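Local coordinates for putative N-acetyl-gamma-glutamyl-phosphate reductase (Arabidopsis thaliana, PDB 1XYG), which probably catalyses the NADP-dependent interconversion of N-acetyl-gamma-glutamyl phosphate and N-acetylglutamate semialdehyde in the arginine biosynthesis pathway of the chloroplast, at residues 116-127 and 221-230. Numbering follows the deposited sequence.
Sequences RLRNIAEYEEWY and RHRHVPEIEQ
Gln-230 OE1 accepts from the backbone N of Arg-118, 3.0 Å away, in a fairly straight bond (N-H...O 162°). A water that bonds Asn-119 N and Glu-122 OE2 also approaches this oxygen, though so closely that its exact position is doubtful. Because the amide's other end, NE2, donates to Arg-116 O at 3.1 Å, this one side chain reads the backbone on both sides of Leu-117. It thereby ties helix 224-236, in the sequence region of the dimerisation domain, to the loop before helix 120-127 of the Rossmann-type NAD-binding domain. The two helix segments run roughly antiparallel, their axes 10.5 Å apart.

Farther along, the Trp-126 indole is sandwiched. Pro-226 CG sits 3.5 Å from the centroid of its five-membered ring, almost straight above it, a CH-pi contact. Over the opposite face the Arg-221 guanidinium lies nearly parallel (11°), a cation-pi stack with CZ 4.1 Å from the six-membered ring centroid. Arg-221 NH1 also forms a long salt bridge, 3.7 Å, to Glu-125 OE1. Replacing the indole by an alanine's methyl is likely to strip Pro-226 of its aromatic cover and leave Arg-221 without its stacking surface, with only that long bridge across the contact. Arg-223 NE donates to Trp-126 O, and Arg-223 CD lies 3.4 Å from Tyr-127 CE1, with Arg-223 CG over one face of the tyrosine ring.

Glu-227, its CG anti to the backbone N (chi1 -176°), extends to Arg-116; its OE2 accepts from Tyr-142 OH and Gly-162 N. Arg-116 NE in turn bonds Asn-160 O, and His-224 touches Cys-163, the probable catalytic cysteine. Arg-116 NH1 meets Glu-227 OE1 on its syn side at 3.0 Å, somewhat out of the carboxylate plane, completing a salt bridge.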
ATOM      1  N   ARG A 116      -1.139  34.110  -3.379  1.00 33.30           N
ATOM      2  CA  ARG A 116      -2.437  33.826  -2.774  1.00 32.98           C
ATOM      3  C   ARG A 116      -2.834  34.820  -1.681  1.00 34.33           C
ATOM      4  O   ARG A 116      -3.991  35.230  -1.601  1.00 34.93           O
ATOM      5  CB  ARG A 116      -2.454  32.404  -2.195  1.00 31.48           C
ATOM      6  CG  ARG A 116      -2.227  31.279  -3.220  1.00 27.09           C
ATOM      7  CD  ARG A 116      -2.282  29.893  -2.554  1.00 27.24           C
ATOM      8  NE  ARG A 116      -1.789  28.843  -3.444  1.00 24.41           N
ATOM      9  CZ  ARG A 116      -1.283  27.688  -3.026  1.00 24.44           C
ATOM     10  NH1 ARG A 116      -1.208  27.426  -1.724  1.00 24.54           N
ATOM     11  NH2 ARG A 116      -0.818  26.810  -3.902  1.00 22.37           N
ATOM     12  N   LEU A 117      -1.884  35.211  -0.843  1.00 36.44           N
ATOM     13  CA  LEU A 117      -2.183  36.137   0.243  1.00 38.81           C
ATOM     14  C   LEU A 117      -2.149  37.599  -0.219  1.00 41.40           C
ATOM     15  O   LEU A 117      -1.172  38.038  -0.823  1.00 40.56           O
ATOM     16  CB  LEU A 117      -1.187  35.931   1.388  1.00 37.65           C
ATOM     17  CG  LEU A 117      -1.171  34.536   2.034  1.00 37.93           C
ATOM     18  CD1 LEU A 117       0.026  34.446   2.953  1.00 36.33           C
ATOM     19  CD2 LEU A 117      -2.445  34.273   2.820  1.00 38.09           C
ATOM     20  N   ARG A 118      -3.211  38.356   0.049  1.00 45.38           N
ATOM     21  CA  ARG A 118      -3.233  39.761  -0.365  1.00 49.18           C
ATOM     22  C   ARG A 118      -2.484  40.653   0.621  1.00 48.93           C
ATOM     23  O   ARG A 118      -1.932  41.682   0.244  1.00 47.56           O
ATOM     24  CB  ARG A 118      -4.668  40.262  -0.503  1.00 53.30           C
ATOM     25  CG  ARG A 118      -5.599  39.393  -1.331  1.00 59.33           C
ATOM     26  CD  ARG A 118      -7.032  39.855  -1.142  1.00 65.02           C
ATOM     27  NE  ARG A 118      -7.306  39.976   0.282  1.00 71.60           N
ATOM     28  CZ  ARG A 118      -8.466  40.338   0.817  1.00 75.53           C
ATOM     29  NH1 ARG A 118      -9.510  40.630   0.053  1.00 78.83           N
ATOM     30  NH2 ARG A 118      -8.581  40.402   2.134  1.00 78.06           N
ATOM     31  N   ASN A 119      -2.472  40.259   1.888  1.00 48.58           N
ATOM     32  CA  ASN A 119      -1.771  41.031   2.900  1.00 49.63           C
ATOM     33  C   ASN A 119      -0.278  40.729   2.852  1.00 49.80           C
ATOM     34  O   ASN A 119       0.147  39.626   3.188  1.00 49.31           O
ATOM     35  CB  ASN A 119      -2.321  40.719   4.288  1.00 49.87           C
ATOM     36  CG  ASN A 119      -1.740  41.615   5.334  1.00 51.27           C
ATOM     37  OD1 ASN A 119      -0.520  41.684   5.499  1.00 50.41           O
ATOM     38  ND2 ASN A 119      -2.601  42.329   6.042  1.00 51.54           N
ATOM     39  N   ILE A 120       0.506  41.721   2.442  1.00 49.82           N
ATOM     40  CA  ILE A 120       1.954  41.590   2.313  1.00 48.99           C
ATOM     41  C   ILE A 120       2.679  41.153   3.587  1.00 48.98           C
ATOM     42  O   ILE A 120       3.496  40.230   3.561  1.00 49.81           O
ATOM     43  CB  ILE A 120       2.546  42.916   1.800  1.00 49.48           C
ATOM     44  CG1 ILE A 120       1.873  43.280   0.473  1.00 49.46           C
ATOM     45  CG2 ILE A 120       4.055  42.812   1.617  1.00 50.85           C
ATOM     46  CD1 ILE A 120       1.969  42.193  -0.592  1.00 47.02           C
ATOM     47  N   ALA A 121       2.403  41.835   4.693  1.00 48.02           N
ATOM     48  CA  ALA A 121       3.029  41.509   5.978  1.00 47.77           C
ATOM     49  C   ALA A 121       2.726  40.052   6.334  1.00 47.67           C
ATOM     50  O   ALA A 121       3.554  39.337   6.903  1.00 46.79           O
ATOM     51  CB  ALA A 121       2.486  42.432   7.085  1.00 46.18           C
ATOM     52  N   GLU A 122       1.519  39.624   5.991  1.00 47.99           N
ATOM     53  CA  GLU A 122       1.073  38.269   6.257  1.00 48.12           C
ATOM     54  C   GLU A 122       1.909  37.267   5.459  1.00 47.14           C
ATOM     55  O   GLU A 122       2.320  36.228   5.978  1.00 46.44           O
ATOM     56  CB  GLU A 122      -0.399  38.165   5.883  1.00 48.42           C
ATOM     57  CG  GLU A 122      -1.181  37.166   6.679  1.00 49.68           C
ATOM     58  CD  GLU A 122      -2.641  37.547   6.762  1.00 49.79           C
ATOM     59  OE1 GLU A 122      -3.008  38.321   7.673  1.00 49.44           O
ATOM     60  OE2 GLU A 122      -3.417  37.087   5.903  1.00 49.49           O
ATOM     61  N   TYR A 123       2.178  37.585   4.199  1.00 46.60           N
ATOM     62  CA  TYR A 123       2.977  36.697   3.362  1.00 48.26           C
ATOM     63  C   TYR A 123       4.375  36.553   3.935  1.00 49.94           C
ATOM     64  O   TYR A 123       4.941  35.460   3.958  1.00 50.05           O
ATOM     65  CB  TYR A 123       3.085  37.246   1.931  1.00 45.85           C
ATOM     66  CG  TYR A 123       4.125  36.538   1.074  1.00 42.83           C
ATOM     67  CD1 TYR A 123       3.830  35.337   0.425  1.00 41.21           C
ATOM     68  CD2 TYR A 123       5.426  37.047   0.955  1.00 41.07           C
ATOM     69  CE1 TYR A 123       4.804  34.657  -0.316  1.00 39.50           C
ATOM     70  CE2 TYR A 123       6.405  36.375   0.220  1.00 39.21           C
ATOM     71  CZ  TYR A 123       6.090  35.180  -0.410  1.00 39.77           C
ATOM     72  OH  TYR A 123       7.063  34.491  -1.109  1.00 37.30           O
ATOM     73  N   GLU A 124       4.923  37.670   4.400  1.00 52.85           N
ATOM     74  CA  GLU A 124       6.267  37.692   4.949  1.00 55.89           C
ATOM     75  C   GLU A 124       6.422  36.892   6.239  1.00 56.51           C
ATOM     76  O   GLU A 124       7.391  36.149   6.396  1.00 55.11           O
ATOM     77  CB  GLU A 124       6.705  39.136   5.178  1.00 58.07           C
ATOM     78  CG  GLU A 124       8.185  39.341   4.973  1.00 61.93           C
ATOM     79  CD  GLU A 124       8.614  40.777   5.170  1.00 63.04           C
ATOM     80  OE1 GLU A 124       8.045  41.678   4.513  1.00 63.52           O
ATOM     81  OE2 GLU A 124       9.530  41.001   5.982  1.00 62.96           O
ATOM     82  N   GLU A 125       5.471  37.032   7.157  1.00 57.70           N
ATOM     83  CA  GLU A 125       5.554  36.308   8.416  1.00 58.80           C
ATOM     84  C   GLU A 125       5.399  34.800   8.217  1.00 56.27           C
ATOM     85  O   GLU A 125       6.052  34.008   8.897  1.00 54.73           O
ATOM     86  CB  GLU A 125       4.501  36.807   9.413  1.00 65.52           C
ATOM     87  CG  GLU A 125       3.084  36.337   9.154  1.00 73.43           C
ATOM     88  CD  GLU A 125       2.236  36.317  10.422  1.00 78.06           C
ATOM     89  OE1 GLU A 125       2.553  35.526  11.335  1.00 80.77           O
ATOM     90  OE2 GLU A 125       1.253  37.086  10.510  1.00 81.03           O
ATOM     91  N   TRP A 126       4.543  34.400   7.282  1.00 52.64           N
ATOM     92  CA  TRP A 126       4.325  32.980   7.035  1.00 50.57           C
ATOM     93  C   TRP A 126       5.290  32.322   6.051  1.00 50.83           C
ATOM     94  O   TRP A 126       5.491  31.103   6.091  1.00 51.55           O
ATOM     95  CB  TRP A 126       2.894  32.731   6.548  1.00 45.99           C
ATOM     96  CG  TRP A 126       1.868  32.817   7.616  1.00 41.59           C
ATOM     97  CD1 TRP A 126       1.151  33.919   7.987  1.00 40.19           C
ATOM     98  CD2 TRP A 126       1.467  31.764   8.490  1.00 39.04           C
ATOM     99  NE1 TRP A 126       0.327  33.615   9.044  1.00 38.45           N
ATOM    100  CE2 TRP A 126       0.499  32.294   9.374  1.00 38.38           C
ATOM    101  CE3 TRP A 126       1.832  30.413   8.617  1.00 37.68           C
ATOM    102  CZ2 TRP A 126      -0.109  31.529  10.371  1.00 35.90           C
ATOM    103  CZ3 TRP A 126       1.231  29.650   9.607  1.00 37.01           C
ATOM    104  CH2 TRP A 126       0.268  30.213  10.473  1.00 36.76           C
ATOM    105  N   TYR A 127       5.888  33.110   5.163  1.00 51.42           N
ATOM    106  CA  TYR A 127       6.811  32.542   4.182  1.00 52.19           C
ATOM    107  C   TYR A 127       8.291  32.879   4.369  1.00 53.40           C
ATOM    108  O   TYR A 127       9.129  32.451   3.583  1.00 54.30           O
ATOM    109  CB  TYR A 127       6.335  32.894   2.768  1.00 50.36           C
ATOM    110  CG  TYR A 127       5.186  32.020   2.305  1.00 46.89           C
ATOM    111  CD1 TYR A 127       5.428  30.764   1.753  1.00 46.89           C
ATOM    112  CD2 TYR A 127       3.861  32.395   2.523  1.00 46.06           C
ATOM    113  CE1 TYR A 127       4.388  29.892   1.444  1.00 45.61           C
ATOM    114  CE2 TYR A 127       2.802  31.524   2.215  1.00 45.37           C
ATOM    115  CZ  TYR A 127       3.081  30.270   1.683  1.00 45.66           C
ATOM    116  OH  TYR A 127       2.075  29.361   1.447  1.00 41.69           O
ATOM    117  N   ARG A 221       0.878  25.460  13.278  1.00 36.23           N
ATOM    118  CA  ARG A 221       1.180  26.393  12.206  1.00 37.33           C
ATOM    119  C   ARG A 221       1.548  25.670  10.925  1.00 36.97           C
ATOM    120  O   ARG A 221       2.505  24.899  10.879  1.00 40.65           O
ATOM    121  CB  ARG A 221       2.345  27.307  12.593  1.00 40.96           C
ATOM    122  CG  ARG A 221       2.106  28.185  13.801  1.00 46.05           C
ATOM    123  CD  ARG A 221       3.367  28.981  14.152  1.00 50.40           C
ATOM    124  NE  ARG A 221       3.717  29.974  13.135  1.00 53.60           N
ATOM    125  CZ  ARG A 221       3.099  31.144  12.973  1.00 55.76           C
ATOM    126  NH1 ARG A 221       3.495  31.974  12.016  1.00 55.81           N
ATOM    127  NH2 ARG A 221       2.093  31.491  13.770  1.00 56.34           N
ATOM    128  N   HIS A 222       0.767  25.916   9.889  1.00 33.72           N
ATOM    129  CA  HIS A 222       1.012  25.345   8.579  1.00 30.40           C
ATOM    130  C   HIS A 222       0.713  26.476   7.613  1.00 30.40           C
ATOM    131  O   HIS A 222      -0.239  27.227   7.817  1.00 27.60           O
ATOM    132  CB  HIS A 222       0.104  24.158   8.296  1.00 27.94           C
ATOM    133  CG  HIS A 222       0.331  23.573   6.943  1.00 27.02           C
ATOM    134  ND1 HIS A 222      -0.176  24.141   5.796  1.00 25.98           N
ATOM    135  CD2 HIS A 222       1.093  22.529   6.544  1.00 27.49           C
ATOM    136  CE1 HIS A 222       0.262  23.472   4.745  1.00 26.28           C
ATOM    137  NE2 HIS A 222       1.034  22.490   5.171  1.00 27.71           N
ATOM    138  N   ARG A 223       1.525  26.608   6.574  1.00 32.18           N
ATOM    139  CA  ARG A 223       1.361  27.696   5.623  1.00 35.32           C
ATOM    140  C   ARG A 223      -0.022  27.879   4.993  1.00 34.96           C
ATOM    141  O   ARG A 223      -0.329  28.957   4.475  1.00 33.80           O
ATOM    142  CB  ARG A 223       2.436  27.591   4.539  1.00 40.96           C
ATOM    143  CG  ARG A 223       3.811  27.992   5.053  1.00 46.74           C
ATOM    144  CD  ARG A 223       4.893  27.744   4.030  1.00 52.62           C
ATOM    145  NE  ARG A 223       6.153  28.370   4.415  1.00 58.72           N
ATOM    146  CZ  ARG A 223       7.275  28.279   3.707  1.00 64.14           C
ATOM    147  NH1 ARG A 223       8.380  28.883   4.126  1.00 65.74           N
ATOM    148  NH2 ARG A 223       7.295  27.575   2.579  1.00 67.09           N
ATOM    149  N   HIS A 224      -0.864  26.850   5.039  1.00 31.96           N
ATOM    150  CA  HIS A 224      -2.198  26.979   4.468  1.00 30.50           C
ATOM    151  C   HIS A 224      -3.141  27.725   5.403  1.00 30.03           C
ATOM    152  O   HIS A 224      -4.183  28.217   4.973  1.00 30.32           O
ATOM    153  CB  HIS A 224      -2.778  25.604   4.140  1.00 29.27           C
ATOM    154  CG  HIS A 224      -2.228  25.001   2.886  1.00 30.19           C
ATOM    155  ND1 HIS A 224      -2.556  23.730   2.463  1.00 29.12           N
ATOM    156  CD2 HIS A 224      -1.374  25.499   1.957  1.00 28.57           C
ATOM    157  CE1 HIS A 224      -1.928  23.471   1.329  1.00 28.38           C
ATOM    158  NE2 HIS A 224      -1.206  24.528   1.001  1.00 28.59           N
ATOM    159  N   VAL A 225      -2.768  27.829   6.677  1.00 28.52           N
ATOM    160  CA  VAL A 225      -3.608  28.514   7.654  1.00 28.27           C
ATOM    161  C   VAL A 225      -4.031  29.918   7.216  1.00 28.27           C
ATOM    162  O   VAL A 225      -5.227  30.209   7.132  1.00 30.38           O
ATOM    163  CB  VAL A 225      -2.918  28.595   9.047  1.00 28.21           C
ATOM    164  CG1 VAL A 225      -3.709  29.507   9.976  1.00 27.63           C
ATOM    165  CG2 VAL A 225      -2.833  27.210   9.665  1.00 28.71           C
ATOM    166  N   PRO A 226      -3.065  30.810   6.927  1.00 27.57           N
ATOM    167  CA  PRO A 226      -3.448  32.163   6.507  1.00 27.58           C
ATOM    168  C   PRO A 226      -4.299  32.185   5.238  1.00 28.24           C
ATOM    169  O   PRO A 226      -5.164  33.050   5.079  1.00 26.46           O
ATOM    170  CB  PRO A 226      -2.103  32.875   6.339  1.00 27.11           C
ATOM    171  CG  PRO A 226      -1.148  31.756   6.055  1.00 27.40           C
ATOM    172  CD  PRO A 226      -1.599  30.676   6.992  1.00 26.73           C
ATOM    173  N   GLU A 227      -4.057  31.232   4.343  1.00 27.88           N
ATOM    174  CA  GLU A 227      -4.815  31.149   3.097  1.00 29.44           C
ATOM    175  C   GLU A 227      -6.271  30.794   3.426  1.00 29.86           C
ATOM    176  O   GLU A 227      -7.217  31.387   2.900  1.00 29.01           O
ATOM    177  CB  GLU A 227      -4.217  30.074   2.185  1.00 28.57           C
ATOM    178  CG  GLU A 227      -4.881  29.989   0.814  1.00 27.44           C
ATOM    179  CD  GLU A 227      -4.283  28.897  -0.043  1.00 27.32           C
ATOM    180  OE1 GLU A 227      -3.140  28.491   0.238  1.00 27.87           O
ATOM    181  OE2 GLU A 227      -4.949  28.453  -0.998  1.00 26.72           O
ATOM    182  N   ILE A 228      -6.432  29.821   4.314  1.00 29.41           N
ATOM    183  CA  ILE A 228      -7.750  29.371   4.734  1.00 28.70           C
ATOM    184  C   ILE A 228      -8.513  30.500   5.426  1.00 29.30           C
ATOM    185  O   ILE A 228      -9.663  30.784   5.090  1.00 30.19           O
ATOM    186  CB  ILE A 228      -7.637  28.189   5.718  1.00 26.99           C
ATOM    187  CG1 ILE A 228      -7.155  26.937   4.988  1.00 26.00           C
ATOM    188  CG2 ILE A 228      -8.978  27.954   6.404  1.00 28.09           C
ATOM    189  CD1 ILE A 228      -6.699  25.847   5.924  1.00 24.06           C
ATOM    190  N   GLU A 229      -7.864  31.139   6.395  1.00 29.63           N
ATOM    191  CA  GLU A 229      -8.491  32.220   7.143  1.00 30.45           C
ATOM    192  C   GLU A 229      -8.827  33.437   6.276  1.00 30.76           C
ATOM    193  O   GLU A 229      -9.839  34.102   6.503  1.00 30.07           O
ATOM    194  CB  GLU A 229      -7.601  32.629   8.326  1.00 28.85           C
ATOM    195  CG  GLU A 229      -7.268  31.476   9.263  1.00 29.37           C
ATOM    196  CD  GLU A 229      -6.623  31.936  10.557  1.00 31.63           C
ATOM    197  OE1 GLU A 229      -6.001  33.021  10.553  1.00 31.53           O
ATOM    198  OE2 GLU A 229      -6.727  31.209  11.577  1.00 31.88           O
ATOM    199  N   GLN A 230      -7.991  33.722   5.282  1.00 30.72           N
ATOM    200  CA  GLN A 230      -8.245  34.856   4.391  1.00 31.50           C
ATOM    201  C   GLN A 230      -9.584  34.657   3.680  1.00 31.30           C
ATOM    202  O   GLN A 230     -10.442  35.538   3.687  1.00 32.11           O
ATOM    203  CB  GLN A 230      -7.123  34.995   3.355  1.00 31.62           C
ATOM    204  CG  GLN A 230      -7.353  36.117   2.353  1.00 34.19           C
ATOM    205  CD  GLN A 230      -6.226  36.252   1.345  1.00 35.52           C
ATOM    206  OE1 GLN A 230      -5.138  36.730   1.669  1.00 37.71           O
ATOM    207  NE2 GLN A 230      -6.481  35.827   0.116  1.00 34.42           N
TER
HETATM  208  O   HOH W   1       1.019  25.065  -1.321  1.00 37.61           O
HETATM  209  O   HOH W   2      -4.188  38.129   3.512  1.00 42.32           O
HETATM  210  O   HOH W   3      -5.299  35.403   6.732  1.00 25.81           O
HETATM  211  O   HOH W   4      -0.614  29.657   1.986  1.00 25.47           O